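Ancestral congerin Con-anc (PDB 3AJY) binds beta-galactoside sugars as a reconstructed ancestral fish galectin, holding a galactose and a glucose unit in its pocket. Local coordinates at residues A[22-27]-A[78-83]; A[38-43]-A[62-67]; A[42-47]-A[107-112]. One frame throughout, in Å; residues are numbered along the deposited sequence.

Interaction 1 of 3, residues A[22-27]-A[78-83]; sequences GVINNY and FPFSAG
I24 supplies most of the van der Waals contact with the 78-83 loop, both of its branches being engaged. CG1 is anti to the carbonyl carbon and CG2 to the backbone N, and chi2 of 160° extends CD1. CD1 reaches CB of F80 at 3.8 Å and lies 3.5 Å from the carbonyl O of S81, while CG2 packs on CA of A82. The side chains of I24 and F80 cross at about a right angle, CD1 coming obliquely to the ring; P79 CG sits over the centre of one ring face. CB of A82 rests against the carbonyl O of N26, and CG1 of V23 touches the carbonyl O of G83.

The polar part is backbone only. G83 N donates to N25 O over 2.9 Å, a bent bond (133° at the hydrogen). Next to it, G83 CA makes a close CA-H...O contact of 3.0 Å with I24 O. G83 has a positive phi of 76°, a value that favours glycine.

The contact joins the end of strand 18-24 to the loop between strands 68-75 and 85-92. F80 lies between the two sheets of the galectin beta-sandwich, touching F86 and I88 of one and F31, H48 and F50 of the other.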
# COMPACT_ATOMS: atom_id res chain seq x y z
N GLY A 22 4.15 9.91 4.76
CA GLY A 22 4.75 10.58 3.62
C GLY A 22 5.38 11.85 4.09
O GLY A 22 5.58 12.04 5.31
N VAL A 23 5.70 12.72 3.13
CA VAL A 23 6.38 13.98 3.40
C VAL A 23 5.62 15.10 2.70
O VAL A 23 5.31 14.99 1.50
CB VAL A 23 7.85 13.94 2.91
CG1 VAL A 23 8.59 15.26 3.24
CG2 VAL A 23 8.61 12.74 3.53
N ILE A 24 5.32 16.14 3.47
CA ILE A 24 4.64 17.33 2.95
C ILE A 24 5.67 18.15 2.15
O ILE A 24 6.83 18.31 2.59
CB ILE A 24 4.02 18.15 4.10
CG1 ILE A 24 3.00 17.31 4.88
CG2 ILE A 24 3.34 19.43 3.57
CD1 ILE A 24 2.69 17.82 6.25
N ASN A 25 5.26 18.65 0.97
CA ASN A 25 6.15 19.46 0.12
C ASN A 25 6.75 20.64 0.87
O ASN A 25 6.15 21.15 1.83
CB ASN A 25 5.40 19.97 -1.14
CG ASN A 25 5.03 18.85 -2.12
OD1 ASN A 25 4.34 19.08 -3.11
ND2 ASN A 25 5.49 17.63 -1.85
N ASN A 26 7.93 21.10 0.42
CA ASN A 26 8.58 22.29 1.01
C ASN A 26 7.69 23.52 1.11
O ASN A 26 7.81 24.32 2.04
CB ASN A 26 9.85 22.64 0.24
CG ASN A 26 11.00 21.73 0.57
OD1 ASN A 26 11.12 21.24 1.71
ND2 ASN A 26 11.88 21.51 -0.42
N TYR A 27 6.80 23.66 0.14
CA TYR A 27 5.77 24.66 0.20
C TYR A 27 4.48 23.92 -0.04
O TYR A 27 4.44 22.99 -0.85
CB TYR A 27 5.96 25.71 -0.90
CG TYR A 27 7.20 26.56 -0.76
CD1 TYR A 27 8.33 26.29 -1.51
CD2 TYR A 27 7.24 27.65 0.12
CE1 TYR A 27 9.48 27.07 -1.41
CE2 TYR A 27 8.39 28.43 0.24
CZ TYR A 27 9.51 28.13 -0.54
OH TYR A 27 10.66 28.90 -0.45
N PHE A 78 -4.20 20.90 14.24
CA PHE A 78 -3.34 20.91 13.08
C PHE A 78 -1.87 20.71 13.41
O PHE A 78 -1.14 21.68 13.64
CB PHE A 78 -3.57 22.22 12.30
CG PHE A 78 -3.21 22.13 10.86
CD1 PHE A 78 -1.93 22.45 10.43
CD2 PHE A 78 -4.15 21.72 9.92
CE1 PHE A 78 -1.59 22.36 9.09
CE2 PHE A 78 -3.83 21.64 8.58
CZ PHE A 78 -2.54 21.95 8.17
N PRO A 79 -1.41 19.44 13.44
CA PRO A 79 -0.04 19.17 13.83
C PRO A 79 0.98 19.20 12.70
O PRO A 79 2.16 18.90 12.92
CB PRO A 79 -0.12 17.75 14.42
CG PRO A 79 -1.21 17.10 13.68
CD PRO A 79 -2.15 18.20 13.16
N PHE A 80 0.55 19.58 11.50
CA PHE A 80 1.40 19.46 10.32
C PHE A 80 2.15 20.73 9.95
O PHE A 80 1.69 21.83 10.24
CB PHE A 80 0.56 18.96 9.14
CG PHE A 80 -0.05 17.60 9.36
CD1 PHE A 80 0.74 16.52 9.74
CD2 PHE A 80 -1.42 17.41 9.22
CE1 PHE A 80 0.19 15.27 9.96
CE2 PHE A 80 -1.99 16.16 9.43
CZ PHE A 80 -1.18 15.09 9.79
N SER A 81 3.32 20.57 9.32
CA SER A 81 4.12 21.69 8.80
C SER A 81 4.71 21.37 7.44
O SER A 81 5.10 20.23 7.19
CB SER A 81 5.28 22.01 9.76
OG SER A 81 4.79 22.28 11.06
N ALA A 82 4.82 22.38 6.58
CA ALA A 82 5.46 22.23 5.27
C ALA A 82 6.82 21.56 5.42
O ALA A 82 7.56 21.84 6.37
CB ALA A 82 5.61 23.59 4.58
N GLY A 83 7.15 20.66 4.50
CA GLY A 83 8.44 19.98 4.47
C GLY A 83 8.68 18.85 5.48
O GLY A 83 9.75 18.23 5.48

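Interaction 2 of 3, residues A[38-43]-A[62-67]; sequences STNSLS and NSMVNS. With GAL (beta-D-galactopyranose), chain C.
M64 CG stands anti to the backbone N (chi1 -169°), and with the rest of the chain extended the thioether runs alongside N40, the two side chains pointing the same way. SD lies 4.0 Å from N40 CA, and the terminal CE meets N40 ND2. Nearer the backbone, CB of M64 packs on CB of L42, its partner on the same face of the sheet.

N66 has CG anti to its carbonyl carbon; its amide ND2 makes a weak, long bond to N40 O and also approaches CB of S41. On the main chain, L42 and M64 form an antiparallel hydrogen-bonded pair. M64 N donates almost straight to L42 O at 2.9 Å (175°), and L42 N returns a bond to M64 O. The pair belongs to the beta hairpin of strands 41-52 and 58-65, neighbours in the six-stranded sheet of the galectin sandwich. CB of S63 touches the carbonyl oxygens of L42 and S43, at 3.4 Å from the former. The 38-43 segment enters this pairing through a type I turn from S38 to S41, closed by S41 N to S38 O.

At the start of segment 62-67, N62 belongs to the glycan pocket. Its ND2 gives a well-aligned bond of 2.7 Å (166°) to GAL O6 and a second one to the carbonyl O of E70. The other end of the amide, OD1, accepts from S63 N at 2.7 Å and from R112 NH1, while S63 OG is bonded to Y113 OH and R112 NH1. With both ends of the amide gripped, the rotation of N62 is fixed and an N-H is presented to the sugar; the R112 guanidinium, as second shell, would probably polarise the amide and strengthen that donor.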
# COMPACT_ATOMS: atom_id res chain seq x y z
N SER A 38 -13.63 5.47 -5.45
CA SER A 38 -12.90 6.03 -6.60
C SER A 38 -12.61 7.52 -6.38
O SER A 38 -13.09 8.11 -5.41
CB SER A 38 -13.71 5.85 -7.89
OG SER A 38 -14.75 6.81 -7.97
N THR A 39 -11.84 8.11 -7.30
CA THR A 39 -11.50 9.55 -7.27
C THR A 39 -12.69 10.45 -6.96
O THR A 39 -12.55 11.43 -6.23
CB THR A 39 -10.92 10.03 -8.62
OG1 THR A 39 -10.86 8.94 -9.54
CG2 THR A 39 -9.54 10.56 -8.44
N ASN A 40 -13.85 10.10 -7.51
CA ASN A 40 -15.06 10.92 -7.40
C ASN A 40 -16.16 10.33 -6.51
O ASN A 40 -17.31 10.77 -6.54
CB ASN A 40 -15.59 11.26 -8.80
CG ASN A 40 -14.54 11.96 -9.66
OD1 ASN A 40 -14.14 11.45 -10.70
ND2 ASN A 40 -14.05 13.11 -9.18
N SER A 41 -15.81 9.35 -5.69
CA SER A 41 -16.78 8.71 -4.80
C SER A 41 -16.09 8.32 -3.50
O SER A 41 -15.51 7.23 -3.39
CB SER A 41 -17.41 7.50 -5.49
OG SER A 41 -18.50 7.00 -4.74
N LEU A 42 -16.15 9.21 -2.53
CA LEU A 42 -15.30 9.13 -1.36
C LEU A 42 -16.15 9.15 -0.13
O LEU A 42 -17.07 9.97 -0.01
CB LEU A 42 -14.33 10.32 -1.31
CG LEU A 42 -13.38 10.61 -2.46
CD1 LEU A 42 -12.62 11.89 -2.12
CD2 LEU A 42 -12.40 9.45 -2.68
N SER A 43 -15.84 8.23 0.79
CA SER A 43 -16.42 8.24 2.12
C SER A 43 -15.75 9.24 3.04
O SER A 43 -16.40 9.80 3.94
CB SER A 43 -16.36 6.84 2.74
OG SER A 43 -17.37 6.01 2.19
N ASN A 62 -14.92 15.77 4.61
CA ASN A 62 -16.11 15.76 3.79
C ASN A 62 -16.21 14.44 3.09
O ASN A 62 -15.25 13.67 3.11
CB ASN A 62 -16.05 16.91 2.76
CG ASN A 62 -17.42 17.32 2.25
OD1 ASN A 62 -18.42 16.65 2.51
ND2 ASN A 62 -17.46 18.42 1.48
N SER A 63 -17.35 14.18 2.47
CA SER A 63 -17.53 13.02 1.62
C SER A 63 -17.91 13.54 0.25
O SER A 63 -18.26 14.71 0.10
CB SER A 63 -18.61 12.08 2.16
OG SER A 63 -19.90 12.67 2.11
N MET A 64 -17.84 12.66 -0.74
CA MET A 64 -18.14 13.04 -2.10
C MET A 64 -18.92 11.96 -2.81
O MET A 64 -18.71 10.76 -2.57
CB MET A 64 -16.85 13.29 -2.87
CG MET A 64 -17.06 13.93 -4.18
SD MET A 64 -15.52 14.11 -5.04
CE MET A 64 -16.08 15.28 -6.30
N VAL A 65 -19.82 12.42 -3.68
CA VAL A 65 -20.59 11.59 -4.59
C VAL A 65 -20.28 12.11 -6.03
O VAL A 65 -19.68 13.18 -6.20
CB VAL A 65 -22.05 11.68 -4.12
CG1 VAL A 65 -23.01 11.98 -5.20
CG2 VAL A 65 -22.45 10.42 -3.30
N ASN A 66 -20.60 11.32 -7.06
CA ASN A 66 -20.26 11.72 -8.43
C ASN A 66 -20.69 13.14 -8.66
O ASN A 66 -19.96 13.93 -9.25
CB ASN A 66 -20.92 10.82 -9.48
CG ASN A 66 -20.22 9.49 -9.65
OD1 ASN A 66 -20.59 8.70 -10.55
ND2 ASN A 66 -19.23 9.21 -8.81
N SER A 67 -21.86 13.49 -8.12
CA SER A 67 -22.49 14.78 -8.39
C SER A 67 -21.81 15.97 -7.73
O SER A 67 -22.03 17.11 -8.13
CB SER A 67 -23.94 14.76 -7.92
OG SER A 67 -24.69 15.26 -8.99
C1 GAL C . -13.43 22.39 -2.03
C2 GAL C . -12.13 22.00 -2.73
C3 GAL C . -12.10 20.50 -3.02
C4 GAL C . -12.41 19.71 -1.74
C5 GAL C . -13.73 20.19 -1.13
C6 GAL C . -14.11 19.46 0.17
O2 GAL C . -12.02 22.72 -3.94
O3 GAL C . -10.80 20.18 -3.50
O4 GAL C . -11.35 19.88 -0.81
O5 GAL C . -13.67 21.59 -0.88
O6 GAL C . -15.40 19.88 0.60

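Interaction 3 of 3, residues A[42-47]-A[107-112]; sequences LSLHLD and LEFPNR. With GAL (beta-D-galactopyranose), chain C.
F109 and L44 slide past each other in opposite directions, CD2 of the leucine meeting CD2 of the ring obliquely at 4.0 Å. F109 CG is anti to the backbone N (chi1 -169°), and the ring turns its edge to the carbonyl O of S43, which lies near the ring plane 3.6 Å from CE2. Next on the ring, CZ stands 3.5 Å above the plane of the R112 guanidinium, over its centre. Further along, L46 and L107 cross obliquely, CD1 to CD1 at 4.2 Å.

This is the interior of the galectin beta-sandwich: strand 41-52 of one sheet faces edge strand 106-110 of the other, and apolar side chains rather than backbone bonds join them. I99 packs against both L44 and L46, and L61 against both L46 and F109. S43 and L44 both face V35 in a classic beta bulge where the chain turns a corner. Beside it, water 1 donates to S43 O at 2.6 Å and accepts from R112 N at 3.0 Å.

The H45 side chain meets the sugar: NE2 hydrogen-bonds GAL O4 at 2.8 Å, with O4 near the imidazole plane, while ND1 is bonded to N34 OD1. D47 OD2 forms salt bridges with R30 and R49.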
# COMPACT_ATOMS: atom_id res chain seq x y z
N LEU A 42 -16.15 9.21 -2.53
CA LEU A 42 -15.30 9.13 -1.36
C LEU A 42 -16.15 9.15 -0.13
O LEU A 42 -17.07 9.97 -0.01
CB LEU A 42 -14.33 10.32 -1.31
CG LEU A 42 -13.38 10.61 -2.46
CD1 LEU A 42 -12.62 11.89 -2.12
CD2 LEU A 42 -12.40 9.45 -2.68
N SER A 43 -15.84 8.23 0.79
CA SER A 43 -16.42 8.24 2.12
C SER A 43 -15.75 9.24 3.04
O SER A 43 -16.40 9.80 3.94
CB SER A 43 -16.36 6.84 2.74
OG SER A 43 -17.37 6.01 2.19
N LEU A 44 -14.45 9.45 2.83
CA LEU A 44 -13.67 10.36 3.69
C LEU A 44 -12.65 11.08 2.85
O LEU A 44 -11.79 10.46 2.25
CB LEU A 44 -12.91 9.60 4.79
CG LEU A 44 -12.65 10.19 6.18
CD1 LEU A 44 -11.34 9.64 6.79
CD2 LEU A 44 -12.69 11.71 6.27
N HIS A 45 -12.74 12.41 2.85
CA HIS A 45 -11.74 13.28 2.25
C HIS A 45 -11.21 14.08 3.44
O HIS A 45 -11.95 14.83 4.07
CB HIS A 45 -12.43 14.17 1.22
CG HIS A 45 -11.67 15.40 0.83
ND1 HIS A 45 -10.54 15.36 0.04
CD2 HIS A 45 -11.93 16.72 1.05
CE1 HIS A 45 -10.11 16.60 -0.18
NE2 HIS A 45 -10.94 17.44 0.41
N LEU A 46 -9.94 13.90 3.75
CA LEU A 46 -9.32 14.56 4.86
C LEU A 46 -8.32 15.59 4.33
O LEU A 46 -7.19 15.25 3.99
CB LEU A 46 -8.67 13.48 5.74
CG LEU A 46 -8.01 13.77 7.08
CD1 LEU A 46 -9.05 14.16 8.14
CD2 LEU A 46 -7.23 12.50 7.51
N ASP A 47 -8.74 16.86 4.27
CA ASP A 47 -7.94 17.91 3.63
C ASP A 47 -7.27 18.77 4.69
O ASP A 47 -7.95 19.43 5.48
CB ASP A 47 -8.82 18.79 2.72
CG ASP A 47 -8.04 19.48 1.59
OD1 ASP A 47 -6.96 19.00 1.21
OD2 ASP A 47 -8.53 20.52 1.06
N LEU A 107 -9.93 12.67 15.47
CA LEU A 107 -11.10 13.20 14.80
C LEU A 107 -12.08 12.08 14.52
O LEU A 107 -11.71 10.91 14.51
CB LEU A 107 -10.71 13.86 13.46
CG LEU A 107 -9.64 14.94 13.43
CD1 LEU A 107 -9.60 15.56 12.04
CD2 LEU A 107 -9.94 16.01 14.47
N GLU A 108 -13.33 12.46 14.28
CA GLU A 108 -14.37 11.53 13.87
C GLU A 108 -15.19 12.15 12.76
O GLU A 108 -15.34 13.37 12.68
CB GLU A 108 -15.27 11.17 15.06
CG GLU A 108 -14.53 10.51 16.20
CD GLU A 108 -15.46 10.10 17.34
OE1 GLU A 108 -14.97 9.39 18.25
OE2 GLU A 108 -16.66 10.49 17.32
N PHE A 109 -15.75 11.30 11.92
CA PHE A 109 -16.53 11.72 10.76
C PHE A 109 -17.55 10.65 10.50
O PHE A 109 -17.22 9.47 10.49
CB PHE A 109 -15.62 11.92 9.53
CG PHE A 109 -16.30 12.61 8.37
CD1 PHE A 109 -16.60 13.96 8.42
CD2 PHE A 109 -16.62 11.90 7.22
CE1 PHE A 109 -17.23 14.61 7.36
CE2 PHE A 109 -17.25 12.53 6.13
CZ PHE A 109 -17.56 13.89 6.22
N PRO A 110 -18.81 11.04 10.28
CA PRO A 110 -19.84 10.08 9.91
C PRO A 110 -19.52 9.18 8.71
O PRO A 110 -18.98 9.64 7.70
CB PRO A 110 -21.07 10.96 9.61
CG PRO A 110 -20.56 12.38 9.54
CD PRO A 110 -19.34 12.41 10.41
N ASN A 111 -19.88 7.91 8.85
CA ASN A 111 -19.89 6.96 7.74
C ASN A 111 -21.20 7.11 6.94
O ASN A 111 -22.12 6.29 7.05
CB ASN A 111 -19.67 5.55 8.29
CG ASN A 111 -19.34 4.52 7.20
OD1 ASN A 111 -18.90 3.41 7.51
ND2 ASN A 111 -19.56 4.88 5.94
N ARG A 112 -21.27 8.17 6.13
CA ARG A 112 -22.53 8.60 5.47
C ARG A 112 -23.13 7.58 4.50
O ARG A 112 -24.37 7.51 4.33
CB ARG A 112 -22.33 9.94 4.76
CG ARG A 112 -22.10 11.12 5.70
CD ARG A 112 -21.54 12.33 4.96
NE ARG A 112 -21.49 13.51 5.83
CZ ARG A 112 -20.94 14.67 5.50
NH1 ARG A 112 -20.38 14.84 4.31
NH2 ARG A 112 -20.95 15.67 6.37
C1 GAL C . -13.43 22.39 -2.03
C2 GAL C . -12.13 22.00 -2.73
C3 GAL C . -12.10 20.50 -3.02
C4 GAL C . -12.41 19.71 -1.74
C5 GAL C . -13.73 20.19 -1.13
C6 GAL C . -14.11 19.46 0.17
O2 GAL C . -12.02 22.72 -3.94
O3 GAL C . -10.80 20.18 -3.50
O4 GAL C . -11.35 19.88 -0.81
O5 GAL C . -13.67 21.59 -0.88
O6 GAL C . -15.40 19.88 0.60
O HOH W 1 -18.71 9.28 4.92

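How the interactions relate
Interactions 2 and 3 form one continuous region, their centres 10 Å apart, sharing L42 and S43 of strand 41-52. They meet through N62 O and H45 N (2.8 Å), through S63 OG and R112 NH1 (3.1 Å), and where CZ of F109 packs on CA of N62 (3.4 Å). Each supplies a side chain to the same galactose; R30, Y52 and E72 add further hydrogen bonds to it. Interaction 1 lies across the chain's centre, about 25 Å from interaction 2 and 21 Å from interaction 3, centre to centre. Its nearest atoms come within about 6 Å of interaction 3 without touching.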